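Local coordinates for protein meso-diaminopimelate dehydrogenase (Clostridium tetani, PDB 3WGY) that catalyses the reversible NADP-dependent oxidative deamination of meso-diaminopimelate in its natural form, and is seen here as a six-fold mutant binding 4-methyl-2-oxovalerate, at residues W123-F128 and H145-G149; A183-Q188 and F252-N258; I170-I176 and K196-Y202. The protein carries 6 engineered substitutions. The contacts are given in a common frame with arbitrary orientation. Residues are numbered along the deposited sequence.

Contact 1: residues W123-F128 and H145-G149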
loop_
_atom_site.group_PDB
_atom_site.type_symbol
_atom_site.label_atom_id
_atom_site.label_comp_id
_atom_site.label_asym_id
_atom_site.label_seq_id
_atom_site.Cartn_x
_atom_site.Cartn_y
_atom_site.Cartn_z
ATOM N N TRP B 123 -4.619 -11.440 1.496
ATOM C CA TRP B 123 -3.899 -10.681 0.477
ATOM C C TRP B 123 -4.810 -10.331 -0.697
ATOM O O TRP B 123 -4.675 -9.264 -1.283
ATOM C CB TRP B 123 -2.585 -11.363 0.024
ATOM C CG TRP B 123 -2.609 -12.797 -0.456
ATOM C CD1 TRP B 123 -2.722 -13.924 0.311
ATOM C CD2 TRP B 123 -2.385 -13.252 -1.803
ATOM N NE1 TRP B 123 -2.571 -15.047 -0.473
ATOM C CE2 TRP B 123 -2.365 -14.665 -1.773
ATOM C CE3 TRP B 123 -2.196 -12.600 -3.031
ATOM C CZ2 TRP B 123 -2.165 -15.441 -2.922
ATOM C CZ3 TRP B 123 -1.995 -13.376 -4.175
ATOM C CH2 TRP B 123 -1.981 -14.779 -4.110
ATOM N N ASP B 124 -5.740 -11.223 -1.038
ATOM C CA ASP B 124 -6.729 -10.926 -2.078
ATOM C C ASP B 124 -7.898 -11.885 -1.961
ATOM O O ASP B 124 -7.804 -13.048 -2.357
ATOM C CB ASP B 124 -6.154 -11.001 -3.494
ATOM C CG ASP B 124 -7.047 -10.288 -4.519
ATOM O OD1 ASP B 124 -8.131 -9.795 -4.124
ATOM O OD2 ASP B 124 -6.672 -10.213 -5.712
ATOM N N PRO B 125 -9.030 -11.400 -1.429
ATOM C CA PRO B 125 -9.223 -10.019 -0.959
ATOM C C PRO B 125 -8.342 -9.628 0.232
ATOM O O PRO B 125 -7.825 -10.482 0.958
ATOM C CB PRO B 125 -10.708 -9.989 -0.609
ATOM C CG PRO B 125 -10.926 -11.372 -0.067
ATOM C CD PRO B 125 -10.202 -12.230 -1.092
ATOM N N GLY B 126 -8.185 -8.321 0.421
ATOM C CA GLY B 126 -7.372 -7.824 1.511
ATOM C C GLY B 126 -6.394 -6.771 1.032
ATOM O O GLY B 126 -6.796 -5.689 0.602
ATOM N N LEU B 127 -5.103 -7.088 1.087
ATOM C CA LEU B 127 -4.091 -6.127 0.665
ATOM C C LEU B 127 -4.235 -5.710 -0.799
ATOM O O LEU B 127 -4.083 -4.536 -1.127
ATOM C CB LEU B 127 -2.692 -6.684 0.928
ATOM C CG LEU B 127 -2.484 -7.163 2.368
ATOM C CD1 LEU B 127 -1.034 -7.570 2.558
ATOM C CD2 LEU B 127 -2.854 -6.055 3.345
ATOM N N PHE B 128 -4.530 -6.656 -1.682
ATOM C CA PHE B 128 -4.677 -6.294 -3.083
ATOM C C PHE B 128 -5.844 -5.339 -3.278
ATOM O O PHE B 128 -5.766 -4.408 -4.078
ATOM C CB PHE B 128 -4.849 -7.549 -3.946
ATOM C CG PHE B 128 -3.553 -8.243 -4.268
ATOM C CD1 PHE B 128 -2.375 -7.887 -3.624
ATOM C CD2 PHE B 128 -3.513 -9.263 -5.204
ATOM C CE1 PHE B 128 -1.179 -8.543 -3.912
ATOM C CE2 PHE B 128 -2.318 -9.924 -5.500
ATOM C CZ PHE B 128 -1.154 -9.566 -4.855
ATOM N N HIS B 145 -4.394 -2.984 -13.088
ATOM C CA HIS B 145 -4.083 -4.320 -13.552
ATOM C C HIS B 145 -3.672 -5.222 -12.390
ATOM O O HIS B 145 -2.671 -4.954 -11.718
ATOM C CB HIS B 145 -2.945 -4.266 -14.569
ATOM C CG HIS B 145 -3.273 -3.488 -15.808
ATOM N ND1 HIS B 145 -4.314 -3.832 -16.646
ATOM C CD2 HIS B 145 -2.685 -2.401 -16.361
ATOM C CE1 HIS B 145 -4.352 -2.991 -17.663
ATOM N NE2 HIS B 145 -3.376 -2.115 -17.514
ATOM N N THR B 146 -4.444 -6.275 -12.142
ATOM C CA THR B 146 -4.095 -7.212 -11.089
ATOM C C THR B 146 -3.676 -8.530 -11.736
ATOM O O THR B 146 -4.359 -9.044 -12.627
ATOM C CB THR B 146 -5.266 -7.500 -10.121
ATOM O OG1 THR B 146 -5.747 -6.274 -9.559
ATOM C CG2 THR B 146 -4.796 -8.389 -8.985
ATOM N N PHE B 147 -2.540 -9.057 -11.302
ATOM C CA PHE B 147 -2.024 -10.329 -11.811
ATOM C C PHE B 147 -1.849 -11.244 -10.605
ATOM O O PHE B 147 -1.473 -10.786 -9.526
ATOM C CB PHE B 147 -0.664 -10.145 -12.487
ATOM C CG PHE B 147 -0.697 -9.309 -13.739
ATOM C CD1 PHE B 147 -0.938 -7.949 -13.680
ATOM C CD2 PHE B 147 -0.432 -9.886 -14.979
ATOM C CE1 PHE B 147 -0.909 -7.163 -14.835
ATOM C CE2 PHE B 147 -0.401 -9.109 -16.141
ATOM C CZ PHE B 147 -0.638 -7.745 -16.065
ATOM N N TRP B 148 -2.093 -12.477 -10.709
ATOM C CA TRP B 148 -1.909 -13.382 -9.592
ATOM C C TRP B 148 -0.676 -14.241 -9.879
ATOM O O TRP B 148 -0.706 -15.141 -10.718
ATOM C CB TRP B 148 -3.186 -14.198 -9.381
ATOM C CG TRP B 148 -4.323 -13.304 -8.917
ATOM C CD1 TRP B 148 -4.588 -12.910 -7.630
ATOM C CD2 TRP B 148 -5.269 -12.609 -9.747
ATOM N NE1 TRP B 148 -5.636 -12.011 -7.609
ATOM C CE2 TRP B 148 -6.073 -11.811 -8.894
ATOM C CE3 TRP B 148 -5.513 -12.580 -11.129
ATOM C CZ2 TRP B 148 -7.104 -10.995 -9.379
ATOM C CZ3 TRP B 148 -6.542 -11.764 -11.612
ATOM C CH2 TRP B 148 -7.324 -10.983 -10.735
ATOM N N GLY B 149 0.416 -13.882 -9.194
ATOM C CA GLY B 149 1.719 -14.525 -9.322
ATOM C C GLY B 149 1.667 -16.023 -9.376
ATOM O O GLY B 149 0.593 -16.600 -9.199
#
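W148, just past the end of strand 142-147, reaches back from the strand to the start of helix 123-138 and meets three of its residues. Its CA-to-CB bond points sideways, but the indole extends toward the helix so that NE1 donates a 2.8 Å hydrogen bond to OD2 of D124. The same carboxylate oxygen forms a salt bridge with R132, about two turns further along the helix, so D124 links the indole to the helix's own arginine; the exact place of OD2 is less sure. F128 is the second large contributor. It points toward the strand, its CE2 lying 4.3 Å from W148 CD1 and its CD2 4.1 Å from T146 CG2, so the phenyl ring touches both T146 and the pyrrole side of the indole. W123 adds an apolar touch, CZ3 to W148 CD1 at 4.3 Å. The cis peptide before P125 belongs to a wide pi-type opening turn, in which F128 N bonds W123 O at 2.6 Å. F128 also packs on V253 and F269. The arrangement is a helix lying across one face of an antiparallel sheet, the alpha/beta layering of the C-terminal dehydrogenase domain.

Contact 2: residues A183-Q188 and F252-N258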
loop_
_atom_site.group_PDB
_atom_site.type_symbol
_atom_site.label_atom_id
_atom_site.label_comp_id
_atom_site.label_asym_id
_atom_site.label_seq_id
_atom_site.Cartn_x
_atom_site.Cartn_y
_atom_site.Cartn_z
ATOM N N ALA B 183 2.388 -3.198 -18.603
ATOM C CA ALA B 183 1.603 -2.534 -17.573
ATOM C C ALA B 183 2.515 -1.534 -16.869
ATOM O O ALA B 183 2.179 -0.360 -16.732
ATOM C CB ALA B 183 1.068 -3.552 -16.572
ATOM N N ARG B 184 3.681 -2.011 -16.437
ATOM C CA ARG B 184 4.650 -1.175 -15.737
ATOM C C ARG B 184 5.156 -0.020 -16.578
ATOM O O ARG B 184 5.611 0.992 -16.041
ATOM C CB ARG B 184 5.835 -2.015 -15.273
ATOM C CG ARG B 184 5.533 -2.891 -14.095
ATOM C CD ARG B 184 6.570 -3.978 -13.984
ATOM N NE ARG B 184 6.415 -4.741 -12.757
ATOM C CZ ARG B 184 6.948 -5.936 -12.560
ATOM N NH1 ARG B 184 7.668 -6.505 -13.518
ATOM N NH2 ARG B 184 6.776 -6.551 -11.396
ATOM N N SER B 185 5.114 -0.169 -17.899
ATOM C CA SER B 185 5.549 0.919 -18.753
ATOM C C SER B 185 4.407 1.919 -18.630
ATOM O O SER B 185 3.367 1.597 -18.065
ATOM C CB SER B 185 5.701 0.453 -20.206
ATOM O OG SER B 185 4.442 0.179 -20.787
ATOM N N GLY B 186 4.575 3.126 -19.140
ATOM C CA GLY B 186 3.488 4.082 -19.012
ATOM C C GLY B 186 2.360 3.935 -20.024
ATOM O O GLY B 186 1.291 4.533 -19.858
ATOM N N GLU B 187 2.579 3.135 -21.066
ATOM C CA GLU B 187 1.574 2.964 -22.110
ATOM C C GLU B 187 0.295 2.279 -21.634
ATOM O O GLU B 187 0.317 1.152 -21.138
ATOM C CB GLU B 187 2.165 2.200 -23.297
ATOM C CG GLU B 187 2.289 0.708 -23.089
ATOM C CD GLU B 187 2.855 -0.001 -24.302
ATOM O OE1 GLU B 187 4.071 0.148 -24.559
ATOM O OE2 GLU B 187 2.085 -0.701 -24.998
ATOM N N GLN B 188 -0.826 2.973 -21.793
ATOM C CA GLN B 188 -2.115 2.438 -21.380
ATOM C C GLN B 188 -2.615 1.384 -22.355
ATOM O O GLN B 188 -2.339 1.450 -23.551
ATOM C CB GLN B 188 -3.143 3.569 -21.253
ATOM C CG GLN B 188 -3.373 4.042 -19.815
ATOM C CD GLN B 188 -4.207 5.320 -19.728
ATOM O OE1 GLN B 188 -3.769 6.389 -20.161
ATOM N NE2 GLN B 188 -5.412 5.211 -19.167
ATOM N N PHE B 252 0.434 -9.157 -8.423
ATOM C CA PHE B 252 0.758 -7.770 -8.686
ATOM C C PHE B 252 -0.508 -6.931 -8.846
ATOM O O PHE B 252 -1.503 -7.396 -9.407
ATOM C CB PHE B 252 1.564 -7.638 -9.984
ATOM C CG PHE B 252 2.805 -8.470 -10.020
ATOM C CD1 PHE B 252 2.739 -9.838 -10.256
ATOM C CD2 PHE B 252 4.044 -7.891 -9.791
ATOM C CE1 PHE B 252 3.898 -10.619 -10.259
ATOM C CE2 PHE B 252 5.205 -8.660 -9.792
ATOM C CZ PHE B 252 5.132 -10.027 -10.026
ATOM N N VAL B 253 -0.465 -5.706 -8.328
ATOM C CA VAL B 253 -1.558 -4.758 -8.481
ATOM C C VAL B 253 -0.895 -3.496 -9.020
ATOM O O VAL B 253 -0.151 -2.820 -8.308
ATOM C CB VAL B 253 -2.270 -4.442 -7.158
ATOM C CG1 VAL B 253 -3.349 -3.397 -7.403
ATOM C CG2 VAL B 253 -2.895 -5.709 -6.590
ATOM N N ILE B 254 -1.171 -3.183 -10.281
ATOM C CA ILE B 254 -0.563 -2.032 -10.926
ATOM C C ILE B 254 -1.530 -0.964 -11.426
ATOM O O ILE B 254 -2.483 -1.268 -12.140
ATOM C CB ILE B 254 0.283 -2.499 -12.115
ATOM C CG1 ILE B 254 1.376 -3.455 -11.626
ATOM C CG2 ILE B 254 0.851 -1.308 -12.849
ATOM C CD1 ILE B 254 2.097 -4.164 -12.741
ATOM N N ARG B 255 -1.284 0.288 -11.059
ATOM C CA ARG B 255 -2.140 1.368 -11.528
ATOM C C ARG B 255 -1.309 2.188 -12.483
ATOM O O ARG B 255 -0.291 2.783 -12.100
ATOM C CB ARG B 255 -2.641 2.251 -10.377
ATOM C CG ARG B 255 -3.581 3.392 -10.812
ATOM C CD ARG B 255 -4.951 2.882 -11.293
ATOM N NE ARG B 255 -5.858 3.975 -11.661
ATOM C CZ ARG B 255 -7.069 3.805 -12.189
ATOM N NH1 ARG B 255 -7.531 2.581 -12.416
ATOM N NH2 ARG B 255 -7.822 4.861 -12.486
ATOM N N SER B 256 -1.731 2.180 -13.738
ATOM C CA SER B 256 -1.054 2.931 -14.769
ATOM C C SER B 256 -1.951 4.113 -15.073
ATOM O O SER B 256 -3.026 3.957 -15.653
ATOM C CB SER B 256 -0.878 2.086 -16.033
ATOM O OG SER B 256 -0.256 2.854 -17.049
ATOM N N GLY B 257 -1.518 5.292 -14.661
ATOM C CA GLY B 257 -2.311 6.470 -14.907
ATOM C C GLY B 257 -1.506 7.484 -15.672
ATOM O O GLY B 257 -0.300 7.338 -15.861
ATOM N N ASN B 258 -2.182 8.520 -16.130
ATOM C CA ASN B 258 -1.513 9.570 -16.863
ATOM C C ASN B 258 -1.846 10.874 -16.169
ATOM O O ASN B 258 -2.949 11.043 -15.658
ATOM C CB ASN B 258 -1.999 9.596 -18.313
ATOM C CG ASN B 258 -3.507 9.515 -18.421
ATOM O OD1 ASN B 258 -4.102 8.461 -18.187
ATOM N ND2 ASN B 258 -4.133 10.631 -18.766
HETATM O O HOH W 1 0.600 1.025 -18.593
#
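Strand 252-258 presents alternate side chains, F252, I254, S256 and N258, to the end of helix 177-184 and the loop that follows. F252 comes first: its CE2 lies 3.1 Å from NH2 of R184, whose guanidinium forms a salt bridge with E268 on the adjoining strand, so the arginine tip lies close to the ring while it pairs with the acid. V253 turns to the other side of the sheet, where it packs on helix 123-138. I254 is the apolar centre, with CD1 4.0 Å from A183 CB and 3.9 Å from R184 CG, wedged under the last turn of the helix. R255 again faces away, its guanidinium bonded to T144 and L139. At S256 the packing turns polar. A water hydrogen-bonds to S256 OG (2.5 Å), A183 O (2.8 Å) and E187 O (2.6 Å), with more acceptors in reach than it has protons, and so connects the carbonyl of the last helical turn and the loop to the strand; S256 OG also lies 3.6 Å from G186 O. Beyond G257, N258 also points toward the loop and ends near Q188. With helix 177-184 on one face and helix 123-138 on the other, the antiparallel sheet 142-147, 249-258, 264-273 is sandwiched between helices, an alpha/beta arrangement within the C-terminal domain.

Contact 3: residues I170-I176 and K196-Y202. Engineered in segment 170-176: I173 (natural residue Thr). Engineered in segment 196-202: M199 (natural residue Arg).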
loop_
_atom_site.group_PDB
_atom_site.type_symbol
_atom_site.label_atom_id
_atom_site.label_comp_id
_atom_site.label_asym_id
_atom_site.label_seq_id
_atom_site.Cartn_x
_atom_site.Cartn_y
_atom_site.Cartn_z
ATOM N N ILE B 170 -0.036 -31.208 -11.324
ATOM C CA ILE B 170 -0.284 -29.924 -10.688
ATOM C C ILE B 170 -0.275 -28.822 -11.749
ATOM O O ILE B 170 0.438 -28.918 -12.750
ATOM C CB ILE B 170 0.808 -29.624 -9.623
ATOM C CG1 ILE B 170 0.445 -28.367 -8.822
ATOM C CG2 ILE B 170 2.157 -29.423 -10.311
ATOM C CD1 ILE B 170 1.299 -28.165 -7.569
ATOM N N GLN B 171 -1.074 -27.786 -11.528
ATOM C CA GLN B 171 -1.157 -26.654 -12.449
ATOM C C GLN B 171 -0.729 -25.373 -11.739
ATOM O O GLN B 171 -0.859 -25.262 -10.520
ATOM C CB GLN B 171 -2.601 -26.481 -12.967
ATOM C CG GLN B 171 -2.836 -25.203 -13.799
ATOM C CD GLN B 171 -3.296 -23.995 -12.978
ATOM O OE1 GLN B 171 -3.019 -23.889 -11.781
ATOM N NE2 GLN B 171 -3.991 -23.067 -13.634
ATOM N N TYR B 172 -0.213 -24.421 -12.511
ATOM C CA TYR B 172 0.204 -23.119 -12.004
ATOM C C TYR B 172 -0.285 -22.046 -12.967
ATOM O O TYR B 172 -0.211 -22.221 -14.185
ATOM C CB TYR B 172 1.729 -22.987 -11.953
ATOM C CG TYR B 172 2.434 -23.869 -10.959
ATOM C CD1 TYR B 172 2.436 -23.564 -9.594
ATOM C CD2 TYR B 172 3.115 -25.008 -11.384
ATOM C CE1 TYR B 172 3.103 -24.375 -8.681
ATOM C CE2 TYR B 172 3.780 -25.823 -10.485
ATOM C CZ TYR B 172 3.773 -25.500 -9.138
ATOM O OH TYR B 172 4.449 -26.300 -8.257
ATOM N N ILE B 173 -0.790 -20.945 -12.425
ATOM C CA ILE B 173 -1.203 -19.819 -13.251
ATOM C C ILE B 173 -0.020 -18.890 -13.044
ATOM O O ILE B 173 0.445 -18.719 -11.915
ATOM C CB ILE B 173 -2.495 -19.129 -12.744
ATOM C CG1 ILE B 173 -3.690 -20.081 -12.872
ATOM C CG2 ILE B 173 -2.761 -17.874 -13.569
ATOM C CD1 ILE B 173 -5.042 -19.474 -12.479
ATOM N N ILE B 174 0.491 -18.309 -14.119
ATOM C CA ILE B 174 1.644 -17.435 -13.991
ATOM C C ILE B 174 1.513 -16.186 -14.839
ATOM O O ILE B 174 1.142 -16.259 -16.012
ATOM C CB ILE B 174 2.944 -18.147 -14.436
ATOM C CG1 ILE B 174 3.081 -19.505 -13.744
ATOM C CG2 ILE B 174 4.151 -17.253 -14.134
ATOM C CD1 ILE B 174 4.306 -20.290 -14.203
ATOM N N PRO B 175 1.797 -15.015 -14.250
ATOM C CA PRO B 175 1.705 -13.770 -15.012
ATOM C C PRO B 175 2.737 -13.813 -16.139
ATOM O O PRO B 175 3.832 -14.344 -15.963
ATOM C CB PRO B 175 2.032 -12.707 -13.968
ATOM C CG PRO B 175 1.452 -13.300 -12.715
ATOM C CD PRO B 175 1.901 -14.742 -12.806
ATOM N N ILE B 176 2.382 -13.267 -17.295
ATOM C CA ILE B 176 3.285 -13.238 -18.438
ATOM C C ILE B 176 4.128 -11.976 -18.336
ATOM O O ILE B 176 3.587 -10.875 -18.253
ATOM C CB ILE B 176 2.487 -13.234 -19.754
ATOM C CG1 ILE B 176 1.685 -14.531 -19.868
ATOM C CG2 ILE B 176 3.430 -13.079 -20.942
ATOM C CD1 ILE B 176 0.670 -14.535 -20.986
ATOM N N LYS B 196 -2.456 -11.741 -20.243
ATOM C CA LYS B 196 -2.096 -11.541 -18.831
ATOM C C LYS B 196 -1.446 -12.713 -18.097
ATOM O O LYS B 196 -0.470 -12.518 -17.370
ATOM C CB LYS B 196 -3.323 -11.100 -18.023
ATOM C CG LYS B 196 -3.868 -9.730 -18.384
ATOM C CD LYS B 196 -5.043 -9.349 -17.492
ATOM C CE LYS B 196 -4.614 -9.155 -16.045
ATOM N NZ LYS B 196 -5.781 -8.846 -15.171
ATOM N N HIS B 197 -1.999 -13.914 -18.258
ATOM C CA HIS B 197 -1.468 -15.090 -17.578
ATOM C C HIS B 197 -1.361 -16.320 -18.469
ATOM O O HIS B 197 -2.175 -16.525 -19.369
ATOM C CB HIS B 197 -2.350 -15.495 -16.386
ATOM C CG HIS B 197 -2.628 -14.393 -15.410
ATOM N ND1 HIS B 197 -3.582 -13.421 -15.639
ATOM C CD2 HIS B 197 -2.112 -14.138 -14.183
ATOM C CE1 HIS B 197 -3.645 -12.618 -14.591
ATOM N NE2 HIS B 197 -2.763 -13.029 -13.697
ATOM N N GLU B 198 -0.362 -17.150 -18.184
ATOM C CA GLU B 198 -0.173 -18.399 -18.911
ATOM C C GLU B 198 -0.348 -19.502 -17.870
ATOM O O GLU B 198 -0.382 -19.231 -16.665
ATOM C CB GLU B 198 1.231 -18.483 -19.519
ATOM C CG GLU B 198 2.317 -18.844 -18.527
ATOM C CD GLU B 198 3.679 -19.048 -19.178
ATOM O OE1 GLU B 198 3.793 -19.899 -20.085
ATOM O OE2 GLU B 198 4.642 -18.362 -18.780
ATOM N N MET B 199 -0.475 -20.739 -18.319
ATOM C CA MET B 199 -0.633 -21.846 -17.393
ATOM C C MET B 199 0.379 -22.941 -17.678
ATOM O O MET B 199 0.593 -23.321 -18.828
ATOM C CB MET B 199 -2.060 -22.389 -17.463
ATOM C CG MET B 199 -3.021 -21.639 -16.544
ATOM S SD MET B 199 -4.735 -22.081 -16.831
ATOM C CE MET B 199 -5.561 -20.533 -16.437
ATOM N N VAL B 200 1.011 -23.425 -16.616
ATOM C CA VAL B 200 2.019 -24.466 -16.727
ATOM C C VAL B 200 1.600 -25.667 -15.897
ATOM O O VAL B 200 1.220 -25.542 -14.725
ATOM C CB VAL B 200 3.397 -23.961 -16.237
ATOM C CG1 VAL B 200 4.479 -25.024 -16.494
ATOM C CG2 VAL B 200 3.754 -22.665 -16.949
ATOM N N CYS B 201 1.659 -26.838 -16.515
ATOM C CA CYS B 201 1.287 -28.061 -15.827
ATOM C C CYS B 201 2.475 -29.000 -15.756
ATOM O O CYS B 201 3.329 -29.021 -16.643
ATOM C CB CYS B 201 0.141 -28.763 -16.556
ATOM S SG CYS B 201 -1.397 -27.825 -16.679
ATOM N N TYR B 202 2.534 -29.762 -14.673
ATOM C CA TYR B 202 3.581 -30.748 -14.489
ATOM C C TYR B 202 2.795 -32.022 -14.252
ATOM O O TYR B 202 2.113 -32.167 -13.237
ATOM C CB TYR B 202 4.458 -30.396 -13.290
ATOM C CG TYR B 202 5.270 -29.138 -13.511
ATOM C CD1 TYR B 202 4.701 -27.873 -13.342
ATOM C CD2 TYR B 202 6.603 -29.215 -13.928
ATOM C CE1 TYR B 202 5.440 -26.715 -13.582
ATOM C CE2 TYR B 202 7.347 -28.074 -14.175
ATOM C CZ TYR B 202 6.763 -26.826 -14.001
ATOM O OH TYR B 202 7.507 -25.699 -14.255
HETATM O O HOH W 2 5.437 -16.590 -17.316
#
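Two neighbouring antiparallel strands, 166-175 and 197-205, pair in the mixed sheet of the C-terminal domain, their short segments at 149°. Hydrogen-bonded pairs I170-Y202, Y172-V200 and I174-E198 alternate with non-hydrogen-bonded pairs Q171-C201, I173-M199 and P175-H197, the last with diverging side chains, and I176 N to K196 O (2.9 Å) extends the pairing. On the face of I170, Y172 and I174, I170 directly opposes Y202, CG2 to CB at 3.9 Å, while two contacts run diagonally: the rings of Y172 and Y202 meet rim to rim, centroids 5.8 Å apart and planes at 82°, and the I174 side chain fills the space beside V200, CD1 to CG2 at 3.7 Å. I176 bends back so that its CG1 fits 4.0 Å from E198 CB. The opposite face carries Q171, C201 and the engineered I173 and M199 (Thr and Arg in nature). I173 CG2 sits in the notch beside H197 CB at 3.7 Å and its CG1 touches M199 CG at 4.0 Å; the side chain of Q171, about 6 Å from the bound 4-methyl-2-oxovalerate, packs along M199 with a weak hydrogen bond from NE2 to SD (3.4 Å). Where strand 166-175 ends and 197-205 begins, H197 NE2 hydrogen-bonds to W148 N. A water bridges this end, donating to P175 O at 3.1 Å and E198 OE2 at 2.4 Å.

How the contacts relate
All three contacts lie in the C-terminal domain. Contacts 1 and 2, with centres 15 Å apart, share the antiparallel sheet: strands 142-147 and 249-258 are neighbours, joined by probable backbone hydrogen bonds such as F147 N to F252 O (2.7 Å). Contact 3 belongs to the separate mixed sheet, its centre 16 Å from that of contact 1 and 22 Å from that of contact 2, and meets contact 1 where K196 NZ reaches T146 O (2.9 Å). Along the chain contact 1 closes first, and contacts 2 and 3 then interleave, strand 166-175 leading into helix 177-184. The two sheets are thus connected through contact 1, with the 4-methyl-2-oxovalerate pocket lying close to contact 3.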